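Local coordinates for iron uptake protein A2 (Synechocystis sp., PDB 2VOZ) that binds ferric iron in the periplasm and probably hands it to an ABC transporter for Fe(3+) import, at residues L38-H43 with I82-D87; Y124-R129 with S264-L269; Q208-A213 with P236-V241. One frame throughout, in Å; residues are numbered along the deposited sequence.

The chain enters contact 1 with strand 35-40 and closes a short loop when strand 82-86 pairs beside it in parallel. Contact 2 follows in series: strand 124-136 opens a much longer loop, closed by strand 261-268. Within that excursion the chain builds contact 3, where helices 205-213 and 236-244 close a small loop of their own; no two loops cross. Contacts 1 and 2 touch, their centres 8 Å apart, because strand 82-86 is hydrogen-bonded to strand 261-268 in one sheet. Contact 3 lies about 30 Å from both, centre to centre, on the opposite side of the chain's centre from contact 2, and joins two helices of the other lobe.

Contact 1 (L38-H43 with I82-D87); sequences LYSSRH and ILFTVD
Tyr39 and Ser41 of strand 35-40 and its exit are laced to Ile82 and Phe84 of strand 82-86 by a parallel ladder. Tyr39 N donates to Ile82 O at 2.9 Å, Phe84 N to Tyr39 O, nearly straight at 172°, and Ser41 N to Phe84 O at 3.1 Å. Leu83 CA and Ser40 CA add CA-H...O contacts to Tyr39 O and Phe84 O. Among the hydroxyls, Ser41 OG and Thr85 OG1 meet tip to tip at 2.8 Å in a hydrogen bond that either may donate, while Ser40 OG reaches forward along its own segment to donate to Arg42 O at 2.9 Å, on a lone pair in the carbonyl plane.

Apolar contacts line both faces of the pair. On the Leu38 face, Leu38 CD1 lies 3.5 Å from Ile82 CG2; on the Tyr39 face, Tyr39 CB meets Leu83 CD1 at 4.0 Å, and the phenol reaches on to Glu74 through OH. Phe84, CG anti to its backbone N (chi1 -173°), carries its ring past Ser40 to the aliphatic chain of Arg42, where CE1 is 3.7 Å from CD. The same ring meets that of Phe294, their planes roughly perpendicular. The Arg42 guanidinium stands 80° to the Phe84 ring, in a cation-pi contact with Phe294 and a salt bridge to Asp47. An alanine in place of Phe84 would probably leave a gap between Ser40, Phe294 and the Arg42 chain, whose CB and CD would lose their apolar support.

The strand order is 56-61, 35-40, 82-86, 261-268, 124-136, as in a lobe of the type II periplasmic binding proteins; the loop after strand 35-40 carries His43 and Tyr44, both iron ligands.

Contact 2 (Y124-R129 with S264-L269); sequences YGFTQR and SGAGVL
A classic beta bulge sets Phe126 and Thr127 together opposite Ser264, where antiparallel strands 124-136 and 261-268 meet. Phe126, with a nearly helical psi of -22°, is the extra residue; Ser264 O takes both amides, Phe126 N at 2.7 Å and Thr127 N at 3.2 Å. Beyond the bulge, Ser264 N returns a bond to Thr127 O.

The two aromatic rings meet the opposite strand through their edges. Phe126, CG beside its backbone N and anti to the carbonyl carbon (chi1 -68°), brings CD2 to within 3.9 Å of Ala266 N, near the ring plane, and CE2 to 4.1 Å from Ala266 CB; Leu282 and Leu285 of helix 275-285 also pack on this ring. Tyr124 likewise turns its edge to Ala266 O, with CD1 nearest, while its backbone exchanges two hydrogen bonds with Ala266. The methyl of Ala266 lies on the Tyr124 face of the sheet, where Thr127 and Ser264 also set their hydroxyls against each other. The very short separation of these hydroxyls and a second conformer of Ser264 make the details of that bond doubtful; Thr127 OG1 also bonds Glu300.

Strand 124-136 continues into pairing with 219-223, consistent with a connection between the two lobes of a periplasmic binding protein. Between the aromatic residues the backbones close up, Gly125 CA lying 4.0 Å from Gly265 CA in a non-hydrogen-bonded pair. Gly265 CA comes closer still to the neighbouring carbonyl, 3.0 Å from Tyr124 O.

Contact 3 (Q208-A213 with P236-V241); sequences QIRAIA and PADQEV
Val241 fits against Ile209 and Arg210 where segments 208-213 and 236-241 meet, their axes 79° apart, and this is the close-packed part. Its CG1 lies 3.8 Å from Ile209 CG2, the two side chains at about a right angle, and its CG2 is 3.7 Å from Arg210 NH1. Leu230 of helix 224-232 covers the same place, and Ile209 also lies near Tyr226, an iron ligand.

The looser side is partly exposed: Ala213 CB stays 4.3 Å from Val241 CG2, and Ser73 of a neighbouring subunit covers part of it. Beside Val241, Arg210, extended from CG to NE, reaches across to Asp238, also partly exposed. NH1 at 3.0 Å and NH2 at 2.8 Å both bond Asp238 OD1, which lies in the guanidinium plane. NH1 meets OD1 nearly along its C-O axis, NH2 from above the carboxylate plane, 38° out of it, both from the same face. OD2 turns to Ser233 OG.

Arg210 NE forms a second salt bridge, to Glu66 of the neighbouring subunit. The guanidinium's charge is thus probably balanced by two carboxylates, one from each chain, and one side chain serves both helix and subunit contacts.

Contact 1 (L38-H43 with I82-D87)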
loop_
_atom_site.group_PDB
_atom_site.type_symbol
_atom_site.label_atom_id
_atom_site.label_comp_id
_atom_site.label_asym_id
_atom_site.label_seq_id
_atom_site.Cartn_x
_atom_site.Cartn_y
_atom_site.Cartn_z
ATOM N N LEU B 38 -9.648 -14.236 -12.534
ATOM C CA LEU B 38 -10.052 -14.570 -11.184
ATOM C C LEU B 38 -10.832 -13.428 -10.576
ATOM O O LEU B 38 -10.302 -12.332 -10.435
ATOM C CB LEU B 38 -8.798 -14.857 -10.341
ATOM C CG LEU B 38 -9.039 -15.120 -8.847
ATOM C CD1 LEU B 38 -9.940 -16.349 -8.665
ATOM C CD2 LEU B 38 -7.685 -15.339 -8.150
ATOM N N TYR B 39 -12.087 -13.678 -10.233
ATOM C CA TYR B 39 -12.901 -12.711 -9.515
ATOM C C TYR B 39 -12.812 -13.161 -8.063
ATOM O O TYR B 39 -13.210 -14.277 -7.753
ATOM C CB TYR B 39 -14.370 -12.806 -9.951
ATOM C CG TYR B 39 -14.703 -12.234 -11.330
ATOM C CD1 TYR B 39 -13.824 -12.355 -12.392
ATOM C CD2 TYR B 39 -15.941 -11.636 -11.571
ATOM C CE1 TYR B 39 -14.157 -11.855 -13.685
ATOM C CE2 TYR B 39 -16.292 -11.147 -12.847
ATOM C CZ TYR B 39 -15.385 -11.257 -13.882
ATOM O OH TYR B 39 -15.714 -10.822 -15.144
ATOM N N SER B 40 -12.279 -12.322 -7.190
ATOM C CA SER B 40 -12.100 -12.720 -5.795
ATOM C C SER B 40 -12.491 -11.632 -4.811
ATOM O O SER B 40 -12.136 -10.467 -4.984
ATOM C CB SER B 40 -10.651 -13.159 -5.537
ATOM O OG SER B 40 -10.562 -13.607 -4.187
ATOM N N SER B 41 -13.202 -12.019 -3.750
ATOM C CA SER B 41 -13.476 -11.065 -2.676
ATOM C C SER B 41 -12.432 -11.156 -1.574
ATOM O O SER B 41 -12.548 -10.478 -0.536
ATOM C CB SER B 41 -14.870 -11.292 -2.080
ATOM O OG SER B 41 -14.968 -12.569 -1.493
ATOM N N ARG B 42 -11.440 -12.010 -1.807
ATOM C CA ARG B 42 -10.325 -12.178 -0.883
ATOM C C ARG B 42 -9.022 -11.720 -1.516
ATOM O O ARG B 42 -8.633 -12.190 -2.596
ATOM C CB ARG B 42 -10.184 -13.658 -0.494
ATOM C CG ARG B 42 -8.872 -13.947 0.248
ATOM C CD ARG B 42 -8.112 -15.101 -0.366
ATOM N NE ARG B 42 -6.697 -15.068 0.003
ATOM C CZ ARG B 42 -6.192 -15.680 1.075
ATOM N NH1 ARG B 42 -6.999 -16.362 1.902
ATOM N NH2 ARG B 42 -4.884 -15.618 1.314
ATOM N N HIS B 43 -8.300 -10.851 -0.833
ATOM C CA HIS B 43 -6.935 -10.632 -1.291
ATOM C C HIS B 43 -6.078 -10.169 -0.158
ATOM O O HIS B 43 -6.419 -9.261 0.564
ATOM C CB HIS B 43 -6.875 -9.582 -2.383
ATOM C CG HIS B 43 -5.498 -9.399 -2.954
ATOM N ND1 HIS B 43 -4.607 -8.469 -2.459
ATOM C CD2 HIS B 43 -4.858 -10.039 -3.959
ATOM C CE1 HIS B 43 -3.484 -8.535 -3.152
ATOM N NE2 HIS B 43 -3.610 -9.479 -4.068
ATOM N N ILE B 82 -13.004 -18.048 -12.578
ATOM C CA ILE B 82 -13.162 -18.547 -11.219
ATOM C C ILE B 82 -13.762 -17.438 -10.370
ATOM O O ILE B 82 -13.364 -16.270 -10.486
ATOM C CB ILE B 82 -11.780 -18.866 -10.563
ATOM C CG1 ILE B 82 -10.964 -19.929 -11.309
ATOM C CG2 ILE B 82 -11.947 -19.242 -9.058
ATOM C CD1 ILE B 82 -11.399 -21.306 -11.074
ATOM N N LEU B 83 -14.706 -17.802 -9.500
ATOM C CA LEU B 83 -15.099 -16.917 -8.416
ATOM C C LEU B 83 -14.594 -17.538 -7.129
ATOM O O LEU B 83 -14.893 -18.700 -6.806
ATOM C CB LEU B 83 -16.617 -16.768 -8.347
ATOM C CG LEU B 83 -17.207 -16.007 -7.166
ATOM C CD1 LEU B 83 -16.773 -14.510 -7.222
ATOM C CD2 LEU B 83 -18.748 -16.133 -7.207
ATOM N N PHE B 84 -13.819 -16.744 -6.434
ATOM C CA PHE B 84 -13.302 -17.108 -5.126
ATOM C C PHE B 84 -13.967 -16.199 -4.110
ATOM O O PHE B 84 -13.922 -14.954 -4.237
ATOM C CB PHE B 84 -11.785 -16.909 -5.050
ATOM C CG PHE B 84 -11.217 -17.436 -3.769
ATOM C CD1 PHE B 84 -11.407 -16.736 -2.563
ATOM C CD2 PHE B 84 -10.611 -18.669 -3.748
ATOM C CE1 PHE B 84 -10.947 -17.283 -1.354
ATOM C CE2 PHE B 84 -10.142 -19.236 -2.538
ATOM C CZ PHE B 84 -10.297 -18.541 -1.363
ATOM N N THR B 85 -14.563 -16.774 -3.062
ATOM C CA THR B 85 -15.170 -15.939 -2.051
ATOM C C THR B 85 -15.112 -16.592 -0.665
ATOM O O THR B 85 -14.542 -17.687 -0.500
ATOM C CB THR B 85 -16.608 -15.507 -2.476
ATOM O OG1 THR B 85 -17.042 -14.404 -1.676
ATOM C CG2 THR B 85 -17.576 -16.626 -2.376
ATOM N N VAL B 86 -15.624 -15.879 0.322
ATOM C CA VAL B 86 -15.389 -16.243 1.705
ATOM C C VAL B 86 -16.764 -16.557 2.267
ATOM O O VAL B 86 -17.709 -15.747 2.139
ATOM C CB VAL B 86 -14.690 -15.099 2.457
ATOM C CG1 VAL B 86 -14.589 -15.404 3.946
ATOM C CG2 VAL B 86 -13.318 -14.832 1.823
ATOM N N ASP B 87 -16.842 -17.751 2.856
ATOM C CA ASP B 87 -17.974 -18.298 3.589
ATOM C C ASP B 87 -18.785 -19.137 2.642
ATOM O O ASP B 87 -19.128 -18.678 1.530
ATOM C CB ASP B 87 -18.847 -17.204 4.264
ATOM C CG ASP B 87 -19.704 -17.751 5.402
ATOM O OD1 ASP B 87 -19.450 -17.362 6.572
ATOM O OD2 ASP B 87 -20.607 -18.608 5.138
#

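Contact 2 (Y124-R129 with S264-L269)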
loop_
_atom_site.group_PDB
_atom_site.type_symbol
_atom_site.label_atom_id
_atom_site.label_comp_id
_atom_site.label_asym_id
_atom_site.label_seq_id
_atom_site.Cartn_x
_atom_site.Cartn_y
_atom_site.Cartn_z
ATOM N N TYR B 124 -15.240 -25.518 -4.028
ATOM C CA TYR B 124 -14.265 -26.243 -3.209
ATOM C C TYR B 124 -13.717 -25.311 -2.151
ATOM O O TYR B 124 -13.378 -24.172 -2.461
ATOM C CB TYR B 124 -13.092 -26.722 -4.099
ATOM C CG TYR B 124 -13.605 -27.661 -5.143
ATOM C CD1 TYR B 124 -14.168 -27.183 -6.308
ATOM C CD2 TYR B 124 -13.586 -29.041 -4.921
ATOM C CE1 TYR B 124 -14.707 -28.087 -7.293
ATOM C CE2 TYR B 124 -14.126 -29.946 -5.869
ATOM C CZ TYR B 124 -14.677 -29.459 -7.039
ATOM O OH TYR B 124 -15.206 -30.325 -7.961
ATOM N N GLY B 125 -13.661 -25.769 -0.906
ATOM C CA GLY B 125 -12.989 -24.954 0.140
ATOM C C GLY B 125 -11.480 -25.037 -0.006
ATOM O O GLY B 125 -10.929 -26.113 -0.294
ATOM N N PHE B 126 -10.824 -23.876 0.111
ATOM C CA PHE B 126 -9.372 -23.825 0.090
ATOM C C PHE B 126 -8.725 -23.373 1.393
ATOM O O PHE B 126 -7.541 -23.649 1.596
ATOM C CB PHE B 126 -8.880 -23.006 -1.095
ATOM C CG PHE B 126 -9.157 -23.677 -2.384
ATOM C CD1 PHE B 126 -8.352 -24.769 -2.796
ATOM C CD2 PHE B 126 -10.250 -23.312 -3.142
ATOM C CE1 PHE B 126 -8.616 -25.431 -3.992
ATOM C CE2 PHE B 126 -10.550 -23.996 -4.319
ATOM C CZ PHE B 126 -9.724 -25.044 -4.746
ATOM N N THR B 127 -9.467 -22.663 2.245
ATOM C CA THR B 127 -9.011 -22.427 3.627
ATOM C C THR B 127 -10.200 -22.662 4.520
ATOM O O THR B 127 -11.339 -22.690 4.041
ATOM C CB THR B 127 -8.515 -20.965 3.834
ATOM O OG1 THR B 127 -9.633 -20.092 3.711
ATOM C CG2 THR B 127 -7.441 -20.630 2.810
ATOM N N GLN B 128 -9.960 -22.798 5.816
ATOM C CA GLN B 128 -11.049 -22.908 6.752
ATOM C C GLN B 128 -10.794 -22.055 7.990
ATOM O O GLN B 128 -9.651 -21.707 8.301
ATOM C CB GLN B 128 -11.346 -24.372 7.094
ATOM C CG GLN B 128 -10.271 -25.065 7.783
ATOM C CD GLN B 128 -10.537 -26.574 7.981
ATOM O OE1 GLN B 128 -11.624 -26.995 8.379
ATOM N NE2 GLN B 128 -9.527 -27.375 7.709
ATOM N N ARG B 129 -11.885 -21.604 8.602
ATOM C CA ARG B 129 -11.838 -20.815 9.827
ATOM C C ARG B 129 -12.819 -21.490 10.775
ATOM O O ARG B 129 -13.684 -22.263 10.333
ATOM C CB ARG B 129 -12.286 -19.343 9.586
ATOM C CG ARG B 129 -13.702 -19.163 8.964
ATOM C CD ARG B 129 -13.746 -19.140 7.403
ATOM N NE ARG B 129 -12.877 -18.094 6.870
ATOM C CZ ARG B 129 -13.202 -16.786 6.847
ATOM N NH1 ARG B 129 -14.393 -16.388 7.284
ATOM N NH2 ARG B 129 -12.332 -15.887 6.418
ATOM N N SER B 264 -13.254 -20.521 3.016
ATOM C CA SER B 264 -13.196 -19.665 1.830
ATOM C C SER B 264 -12.879 -20.597 0.670
ATOM O O SER B 264 -12.158 -21.630 0.826
ATOM C CB SER B 264 -12.121 -18.577 1.926
ATOM O OG SER B 264 -10.852 -19.130 1.800
ATOM N N GLY B 265 -13.413 -20.280 -0.492
ATOM C CA GLY B 265 -13.340 -21.306 -1.517
ATOM C C GLY B 265 -13.733 -20.780 -2.882
ATOM O O GLY B 265 -14.054 -19.614 -3.027
ATOM N N ALA B 266 -13.745 -21.654 -3.869
ATOM C CA ALA B 266 -13.935 -21.178 -5.252
ATOM C C ALA B 266 -14.511 -22.276 -6.120
ATOM O O ALA B 266 -14.411 -23.464 -5.782
ATOM C CB ALA B 266 -12.606 -20.738 -5.811
ATOM N N GLY B 267 -15.072 -21.864 -7.246
ATOM C CA GLY B 267 -15.589 -22.816 -8.246
ATOM C C GLY B 267 -15.302 -22.221 -9.599
ATOM O O GLY B 267 -15.005 -21.018 -9.731
ATOM N N VAL B 268 -15.393 -23.056 -10.619
ATOM C CA VAL B 268 -15.257 -22.580 -11.998
ATOM C C VAL B 268 -16.606 -22.019 -12.465
ATOM O O VAL B 268 -17.660 -22.660 -12.289
ATOM C CB VAL B 268 -14.843 -23.776 -12.904
ATOM C CG1 VAL B 268 -14.740 -23.313 -14.350
ATOM C CG2 VAL B 268 -13.512 -24.346 -12.396
ATOM N N LEU B 269 -16.562 -20.832 -13.071
ATOM C CA LEU B 269 -17.755 -20.163 -13.572
ATOM C C LEU B 269 -18.301 -20.853 -14.819
ATOM O O LEU B 269 -17.537 -21.358 -15.654
ATOM C CB LEU B 269 -17.485 -18.687 -13.812
ATOM C CG LEU B 269 -17.218 -17.983 -12.478
ATOM C CD1 LEU B 269 -16.630 -16.580 -12.726
ATOM C CD2 LEU B 269 -18.478 -17.882 -11.649
#

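Contact 3 (Q208-A213 with P236-V241)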
loop_
_atom_site.group_PDB
_atom_site.type_symbol
_atom_site.label_atom_id
_atom_site.label_comp_id
_atom_site.label_asym_id
_atom_site.label_seq_id
_atom_site.Cartn_x
_atom_site.Cartn_y
_atom_site.Cartn_z
ATOM N N GLN B 208 -16.732 -7.598 19.061
ATOM C CA GLN B 208 -17.258 -8.450 20.156
ATOM C C GLN B 208 -16.144 -8.862 21.133
ATOM O O GLN B 208 -16.332 -8.929 22.349
ATOM C CB GLN B 208 -17.966 -9.685 19.588
ATOM C CG GLN B 208 -18.847 -9.356 18.359
ATOM C CD GLN B 208 -19.806 -8.194 18.625
ATOM O OE1 GLN B 208 -20.389 -8.088 19.713
ATOM N NE2 GLN B 208 -20.011 -7.345 17.614
ATOM N N ILE B 209 -14.983 -9.168 20.580
ATOM C CA ILE B 209 -13.841 -9.582 21.432
ATOM C C ILE B 209 -13.441 -8.372 22.286
ATOM O O ILE B 209 -13.249 -8.496 23.508
ATOM C CB ILE B 209 -12.669 -10.016 20.562
ATOM C CG1 ILE B 209 -13.105 -11.177 19.646
ATOM C CG2 ILE B 209 -11.474 -10.479 21.419
ATOM C CD1 ILE B 209 -11.996 -11.613 18.654
ATOM N N ARG B 210 -13.358 -7.203 21.652
ATOM C CA ARG B 210 -12.991 -5.997 22.406
ATOM C C ARG B 210 -14.019 -5.640 23.467
ATOM O O ARG B 210 -13.657 -5.119 24.534
ATOM C CB ARG B 210 -12.773 -4.822 21.478
ATOM C CG ARG B 210 -11.538 -4.997 20.594
ATOM C CD ARG B 210 -11.298 -3.647 19.869
ATOM N NE ARG B 210 -10.329 -3.783 18.797
ATOM C CZ ARG B 210 -9.004 -3.733 18.970
ATOM N NH1 ARG B 210 -8.484 -3.557 20.199
ATOM N NH2 ARG B 210 -8.190 -3.868 17.912
ATOM N N ALA B 211 -15.283 -5.963 23.184
ATOM C CA ALA B 211 -16.382 -5.628 24.119
ATOM C C ALA B 211 -16.223 -6.429 25.419
ATOM O O ALA B 211 -16.583 -5.939 26.490
ATOM C CB ALA B 211 -17.752 -5.878 23.465
ATOM N N ILE B 212 -15.645 -7.630 25.329
ATOM C CA ILE B 212 -15.384 -8.427 26.546
ATOM C C ILE B 212 -14.348 -7.678 27.350
ATOM O O ILE B 212 -14.511 -7.514 28.557
ATOM C CB ILE B 212 -14.876 -9.824 26.213
ATOM C CG1 ILE B 212 -15.949 -10.585 25.411
ATOM C CG2 ILE B 212 -14.543 -10.617 27.518
ATOM C CD1 ILE B 212 -15.442 -11.988 24.922
ATOM N N ALA B 213 -13.270 -7.250 26.680
ATOM C CA ALA B 213 -12.188 -6.528 27.389
ATOM C C ALA B 213 -12.684 -5.273 28.078
ATOM O O ALA B 213 -12.202 -4.952 29.187
ATOM C CB ALA B 213 -11.008 -6.206 26.439
ATOM N N PRO B 236 0.036 -2.019 21.842
ATOM C CA PRO B 236 -0.140 -2.450 23.232
ATOM C C PRO B 236 -1.606 -2.646 23.613
ATOM O O PRO B 236 -1.906 -3.522 24.443
ATOM C CB PRO B 236 0.476 -1.286 24.053
ATOM C CG PRO B 236 1.377 -0.631 23.179
ATOM C CD PRO B 236 0.867 -0.798 21.747
ATOM N N ALA B 237 -2.509 -1.825 23.045
ATOM C CA ALA B 237 -3.925 -1.932 23.358
ATOM C C ALA B 237 -4.497 -3.260 22.855
ATOM O O ALA B 237 -5.379 -3.816 23.502
ATOM C CB ALA B 237 -4.718 -0.751 22.794
ATOM N N ASP B 238 -3.987 -3.755 21.718
ATOM C CA ASP B 238 -4.379 -5.083 21.209
ATOM C C ASP B 238 -3.862 -6.202 22.110
ATOM O O ASP B 238 -4.553 -7.163 22.365
ATOM C CB ASP B 238 -3.879 -5.264 19.770
ATOM C CG ASP B 238 -4.642 -4.384 18.776
ATOM O OD1 ASP B 238 -5.690 -3.798 19.167
ATOM O OD2 ASP B 238 -4.230 -4.292 17.590
ATOM N N GLN B 239 -2.631 -6.050 22.609
ATOM C CA GLN B 239 -2.077 -7.045 23.531
ATOM C C GLN B 239 -2.908 -7.060 24.826
ATOM O O GLN B 239 -3.066 -8.105 25.450
ATOM C CB GLN B 239 -0.629 -6.672 23.822
ATOM C CG GLN B 239 0.262 -6.888 22.640
ATOM C CD GLN B 239 0.162 -8.314 22.120
ATOM O OE1 GLN B 239 0.066 -9.261 22.897
ATOM N NE2 GLN B 239 0.158 -8.459 20.785
ATOM N N GLU B 240 -3.452 -5.898 25.212
ATOM C CA GLU B 240 -4.283 -5.855 26.416
ATOM C C GLU B 240 -5.519 -6.709 26.243
ATOM O O GLU B 240 -5.961 -7.378 27.171
ATOM C CB GLU B 240 -4.711 -4.447 26.807
ATOM C CG GLU B 240 -5.289 -4.509 28.210
ATOM C CD GLU B 240 -5.595 -3.145 28.781
ATOM O OE1 GLU B 240 -6.796 -2.847 28.926
ATOM O OE2 GLU B 240 -4.627 -2.393 29.060
ATOM N N VAL B 241 -6.111 -6.648 25.043
ATOM C CA VAL B 241 -7.286 -7.467 24.753
ATOM C C VAL B 241 -6.940 -8.967 24.868
ATOM O O VAL B 241 -7.708 -9.735 25.442
ATOM C CB VAL B 241 -7.837 -7.173 23.348
ATOM C CG1 VAL B 241 -9.019 -8.099 23.019
ATOM C CG2 VAL B 241 -8.251 -5.687 23.221
#